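Local coordinates for sialidase domain-containing protein (Dyadobacter fermentans, PDB 5HX0), which is of unknown function but has a sialidase-like beta-propeller fold, consistent with a role in binding or processing carbohydrates, at residues 156-170 with 195-207. Numbering follows the deposited sequence.
Sequences KKPYFLAGGAVFLGG and INYTAMGEKLPAY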
loop_
_atom_site.group_PDB
_atom_site.type_symbol
_atom_site.label_atom_id
_atom_site.label_comp_id
_atom_site.label_asym_id
_atom_site.label_seq_id
_atom_site.Cartn_x
_atom_site.Cartn_y
_atom_site.Cartn_z
ATOM N N LYS A 156 5.723 17.490 18.159
ATOM C CA LYS A 156 4.917 18.375 18.985
ATOM C C LYS A 156 4.047 17.546 19.925
ATOM O O LYS A 156 3.517 16.498 19.544
ATOM C CB LYS A 156 4.052 19.290 18.114
ATOM C CG LYS A 156 3.258 20.316 18.936
ATOM C CD LYS A 156 3.007 21.616 18.184
ATOM C CE LYS A 156 2.032 21.429 17.038
ATOM N NZ LYS A 156 2.553 21.968 15.755
ATOM N N LYS A 157 3.929 18.003 21.167
ATOM C CA LYS A 157 3.152 17.289 22.176
ATOM C C LYS A 157 1.850 18.023 22.459
ATOM O O LYS A 157 1.777 19.234 22.297
ATOM C CB LYS A 157 3.962 17.125 23.461
ATOM C CG LYS A 157 5.264 16.377 23.271
ATOM C CD LYS A 157 5.901 16.044 24.612
ATOM C CE LYS A 157 7.128 15.167 24.438
ATOM N NZ LYS A 157 7.532 14.535 25.723
ATOM N N PRO A 158 0.811 17.294 22.884
ATOM C CA PRO A 158 0.775 15.846 23.109
ATOM C C PRO A 158 0.631 15.036 21.817
ATOM O O PRO A 158 0.078 15.525 20.820
ATOM C CB PRO A 158 -0.465 15.650 24.005
ATOM C CG PRO A 158 -1.117 17.033 24.129
ATOM C CD PRO A 158 -0.515 17.903 23.076
ATOM N N TYR A 159 1.151 13.816 21.831
ATOM C CA TYR A 159 0.900 12.848 20.767
ATOM C C TYR A 159 0.610 11.506 21.413
ATOM O O TYR A 159 0.866 11.297 22.604
ATOM C CB TYR A 159 2.080 12.722 19.793
ATOM C CG TYR A 159 3.379 12.331 20.460
ATOM C CD1 TYR A 159 3.696 10.999 20.684
ATOM C CD2 TYR A 159 4.293 13.301 20.865
ATOM C CE1 TYR A 159 4.892 10.638 21.293
ATOM C CE2 TYR A 159 5.486 12.948 21.481
ATOM C CZ TYR A 159 5.777 11.618 21.685
ATOM O OH TYR A 159 6.953 11.272 22.297
ATOM N N PHE A 160 0.081 10.576 20.631
ATOM C CA PHE A 160 -0.289 9.277 21.179
ATOM C C PHE A 160 0.592 8.185 20.589
ATOM O O PHE A 160 0.628 7.995 19.363
ATOM C CB PHE A 160 -1.757 8.951 20.957
ATOM C CG PHE A 160 -2.185 7.701 21.679
ATOM C CD1 PHE A 160 -2.320 7.696 23.061
ATOM C CD2 PHE A 160 -2.392 6.523 20.990
ATOM C CE1 PHE A 160 -2.691 6.540 23.733
ATOM C CE2 PHE A 160 -2.751 5.363 21.660
ATOM C CZ PHE A 160 -2.899 5.376 23.030
ATOM N N LEU A 161 1.282 7.464 21.470
ATOM C CA LEU A 161 2.265 6.452 21.110
ATOM C C LEU A 161 1.760 5.090 21.561
ATOM O O LEU A 161 1.364 4.920 22.717
ATOM C CB LEU A 161 3.623 6.767 21.754
ATOM C CG LEU A 161 4.813 5.816 21.630
ATOM C CD1 LEU A 161 5.340 5.834 20.217
ATOM C CD2 LEU A 161 5.933 6.206 22.622
ATOM N N ALA A 162 1.744 4.129 20.648
ATOM C CA ALA A 162 1.343 2.781 21.021
ATOM C C ALA A 162 2.094 1.812 20.126
ATOM O O ALA A 162 2.177 2.036 18.914
ATOM C CB ALA A 162 -0.177 2.584 20.890
ATOM N N GLY A 163 2.657 0.762 20.726
ATOM C CA GLY A 163 3.392 -0.231 19.957
ATOM C C GLY A 163 4.539 0.356 19.165
ATOM O O GLY A 163 4.928 -0.199 18.127
ATOM N N GLY A 164 5.094 1.468 19.631
ATOM C CA GLY A 164 6.166 2.134 18.925
ATOM C C GLY A 164 5.719 2.997 17.767
ATOM O O GLY A 164 6.569 3.562 17.082
ATOM N N ALA A 165 4.416 3.142 17.553
ATOM C CA ALA A 165 3.860 3.933 16.465
ATOM C C ALA A 165 3.189 5.191 17.011
ATOM O O ALA A 165 2.727 5.219 18.153
ATOM C CB ALA A 165 2.847 3.105 15.664
ATOM N N VAL A 166 3.139 6.234 16.185
ATOM C CA VAL A 166 2.559 7.519 16.565
ATOM C C VAL A 166 1.259 7.711 15.798
ATOM O O VAL A 166 1.231 7.615 14.565
ATOM C CB VAL A 166 3.534 8.680 16.310
ATOM C CG1 VAL A 166 2.909 10.011 16.739
ATOM C CG2 VAL A 166 4.843 8.429 17.050
ATOM N N PHE A 167 0.195 8.008 16.532
ATOM C CA PHE A 167 -1.157 8.034 15.985
ATOM C C PHE A 167 -1.316 9.131 14.929
ATOM O O PHE A 167 -0.818 10.252 15.090
ATOM C CB PHE A 167 -2.137 8.246 17.145
ATOM C CG PHE A 167 -3.575 7.951 16.809
ATOM C CD1 PHE A 167 -3.901 6.914 15.974
ATOM C CD2 PHE A 167 -4.598 8.694 17.387
ATOM C CE1 PHE A 167 -5.244 6.638 15.675
ATOM C CE2 PHE A 167 -5.926 8.435 17.099
ATOM C CZ PHE A 167 -6.247 7.404 16.239
ATOM N N LEU A 168 -2.013 8.814 13.833
ATOM C CA LEU A 168 -2.305 9.836 12.820
ATOM C C LEU A 168 -3.747 10.318 12.830
ATOM O O LEU A 168 -4.057 11.302 12.136
ATOM C CB LEU A 168 -1.991 9.322 11.408
ATOM C CG LEU A 168 -0.539 8.997 11.073
ATOM C CD1 LEU A 168 -0.480 8.218 9.742
ATOM C CD2 LEU A 168 0.267 10.299 10.999
ATOM N N GLY A 169 -4.636 9.644 13.544
ATOM C CA GLY A 169 -6.026 10.039 13.473
ATOM C C GLY A 169 -6.660 9.668 12.140
ATOM O O GLY A 169 -6.128 8.876 11.358
ATOM N N GLY A 170 -7.814 10.288 11.876
ATOM C CA GLY A 170 -8.716 9.781 10.870
ATOM C C GLY A 170 -8.443 10.244 9.442
ATOM O O GLY A 170 -7.774 11.250 9.183
ATOM N N ILE A 195 -7.013 16.319 22.305
ATOM C CA ILE A 195 -5.786 17.014 22.679
ATOM C C ILE A 195 -4.580 16.704 21.804
ATOM O O ILE A 195 -3.605 17.462 21.846
ATOM C CB ILE A 195 -5.369 16.703 24.128
ATOM C CG1 ILE A 195 -4.910 15.241 24.229
ATOM C CG2 ILE A 195 -6.504 17.082 25.115
ATOM C CD1 ILE A 195 -4.464 14.819 25.606
ATOM N N ASN A 196 -4.601 15.614 21.039
ATOM C CA ASN A 196 -3.385 15.144 20.380
ATOM C C ASN A 196 -3.086 15.900 19.086
ATOM O O ASN A 196 -3.973 16.474 18.441
ATOM C CB ASN A 196 -3.484 13.654 20.058
ATOM C CG ASN A 196 -3.411 12.801 21.281
ATOM O OD1 ASN A 196 -4.332 12.041 21.577
ATOM N ND2 ASN A 196 -2.324 12.930 22.020
ATOM N N TYR A 197 -1.799 15.892 18.722
ATOM C CA TYR A 197 -1.315 16.190 17.382
ATOM C C TYR A 197 -0.942 14.890 16.677
ATOM O O TYR A 197 -0.544 13.916 17.321
ATOM C CB TYR A 197 -0.090 17.120 17.430
ATOM C CG TYR A 197 -0.434 18.496 17.966
ATOM C CD1 TYR A 197 -0.907 19.488 17.114
ATOM C CD2 TYR A 197 -0.319 18.787 19.315
ATOM C CE1 TYR A 197 -1.256 20.745 17.586
ATOM C CE2 TYR A 197 -0.664 20.051 19.806
ATOM C CZ TYR A 197 -1.129 21.022 18.930
ATOM O OH TYR A 197 -1.474 22.277 19.385
ATOM N N THR A 198 -1.063 14.885 15.345
ATOM C CA THR A 198 -0.635 13.729 14.560
ATOM C C THR A 198 0.889 13.607 14.543
ATOM O O THR A 198 1.619 14.515 14.931
ATOM C CB THR A 198 -1.098 13.827 13.107
ATOM O OG1 THR A 198 -0.296 14.800 12.419
ATOM C CG2 THR A 198 -2.576 14.207 13.003
ATOM N N ALA A 199 1.372 12.482 14.000
ATOM C CA ALA A 199 2.812 12.310 13.851
ATOM C C ALA A 199 3.440 13.338 12.915
ATOM O O ALA A 199 4.672 13.419 12.838
ATOM C CB ALA A 199 3.121 10.911 13.340
HETATM N N MSE A 200 2.641 14.123 12.206
HETATM C CA MSE A 200 3.216 15.079 11.280
HETATM C C MSE A 200 2.927 16.485 11.740
HETATM O O MSE A 200 3.068 17.434 10.975
HETATM C CB MSE A 200 2.679 14.811 9.869
HETATM C CG MSE A 200 2.692 13.303 9.568
HETATM SE SE MSE A 200 2.449 12.855 7.664
HETATM C CE MSE A 200 0.606 12.265 7.830
ATOM N N GLY A 201 2.496 16.611 12.993
ATOM C CA GLY A 201 2.334 17.907 13.621
ATOM C C GLY A 201 1.012 18.604 13.395
ATOM O O GLY A 201 0.879 19.769 13.786
ATOM N N GLU A 202 0.035 17.949 12.780
ATOM C CA GLU A 202 -1.270 18.559 12.578
ATOM C C GLU A 202 -2.148 18.288 13.793
ATOM O O GLU A 202 -1.944 17.313 14.519
ATOM C CB GLU A 202 -1.938 17.998 11.321
ATOM C CG GLU A 202 -1.047 17.984 10.085
ATOM C CD GLU A 202 -1.137 19.274 9.287
ATOM O OE1 GLU A 202 -2.260 19.810 9.147
ATOM O OE2 GLU A 202 -0.084 19.757 8.804
ATOM N N LYS A 203 -3.142 19.148 14.008
ATOM C CA LYS A 203 -4.153 18.813 15.006
ATOM C C LYS A 203 -4.890 17.558 14.555
ATOM O O LYS A 203 -5.246 17.418 13.381
ATOM C CB LYS A 203 -5.124 19.972 15.212
ATOM C CG LYS A 203 -4.465 21.191 15.903
ATOM C CD LYS A 203 -5.502 22.122 16.527
ATOM C CE LYS A 203 -6.392 22.758 15.469
ATOM N NZ LYS A 203 -5.671 23.784 14.666
ATOM N N LEU A 204 -5.105 16.637 15.485
ATOM C CA LEU A 204 -5.510 15.274 15.098
ATOM C C LEU A 204 -6.915 15.238 14.503
ATOM O O LEU A 204 -7.883 15.580 15.197
ATOM C CB LEU A 204 -5.430 14.338 16.301
ATOM C CG LEU A 204 -5.532 12.845 15.957
ATOM C CD1 LEU A 204 -4.175 12.188 16.061
ATOM C CD2 LEU A 204 -6.563 12.131 16.848
ATOM N N PRO A 205 -7.084 14.792 13.256
ATOM C CA PRO A 205 -8.438 14.596 12.710
ATOM C C PRO A 205 -9.215 13.547 13.498
ATOM O O PRO A 205 -8.672 12.513 13.893
ATOM C CB PRO A 205 -8.171 14.115 11.277
ATOM C CG PRO A 205 -6.732 14.528 10.973
ATOM C CD PRO A 205 -6.037 14.398 12.296
ATOM N N ALA A 206 -10.512 13.799 13.681
ATOM C CA ALA A 206 -11.361 12.836 14.381
ATOM C C ALA A 206 -11.458 11.506 13.610
ATOM O O ALA A 206 -11.153 11.416 12.425
ATOM C CB ALA A 206 -12.758 13.425 14.597
ATOM N N TYR A 207 -11.951 10.474 14.297
ATOM C CA TYR A 207 -11.863 9.091 13.811
ATOM C C TYR A 207 -12.762 8.239 14.700
ATOM O O TYR A 207 -13.106 8.639 15.816
ATOM C CB TYR A 207 -10.415 8.553 13.884
ATOM C CG TYR A 207 -10.003 8.425 15.335
ATOM C CD1 TYR A 207 -9.556 9.535 16.032
ATOM C CD2 TYR A 207 -10.169 7.214 16.043
ATOM C CE1 TYR A 207 -9.246 9.462 17.377
ATOM C CE2 TYR A 207 -9.868 7.132 17.388
ATOM C CZ TYR A 207 -9.410 8.264 18.057
ATOM O OH TYR A 207 -9.117 8.223 19.406
HETATM O O HOH W 1 3.275 16.023 16.781
HETATM O O HOH W 2 -0.507 11.277 17.783
#
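The side chain of Phe167 runs from a hairpin of one beta-propeller blade to the ring of Tyr207, where an irregular loop between strand 183-186 and strand 213-214, which opens the next blade, passes across. The hairpin turns through a type I' turn at Ala162 to Ala165. From CB, Phe167 CG lies anti to the backbone N (chi1 -165°), which carries the ring to the loop: CD2 reaches Leu204 CD1 at 3.8 Å, CE2 touches both Leu204 CD2 and Tyr207 CE1, and CZ sits over the centre of the Tyr207 ring. The stack is T-shaped, Phe167 giving its edge to the Tyr207 face with the planes at 87°. Gly169 N lies over one face of the Phe167 ring, and Trp144 of the neighbouring strand 137-145 also meets this ring. Beyond it, Gly170 N makes a hydrogen bond to Pro205 O at 3.1 Å, from well above the carbonyl plane.

At the other end, past the cis peptide before Pro158, Tyr197 N gives a nearly straight hydrogen bond to Pro158 O (2.8 Å). Between these ends water 2 links the segments, accepting from Phe160 N and donating to Phe167 O and Tyr197 O. Phe167 O also receives a weak hydrogen bond from Ala199 N. At the type I turn from Thr198 to Gly201, Thr198 OG1 accepts from Met200 N, an ST turn, and also from Glu202 N. Ala199 CB presses on Val166 CG1 at 3.5 Å and on Leu168 CD2, which also meets the selenomethionine methyl CE of Met200. On the outer side, Lys156 bends at its third torsion (69°) and lays CE over one face of the Tyr197 ring, offset toward the rim, 3.4 Å from Tyr197 CE1; its NZ makes an off-centre cation-pi contact with that ring and a weak hydrogen bond to Gly201 O.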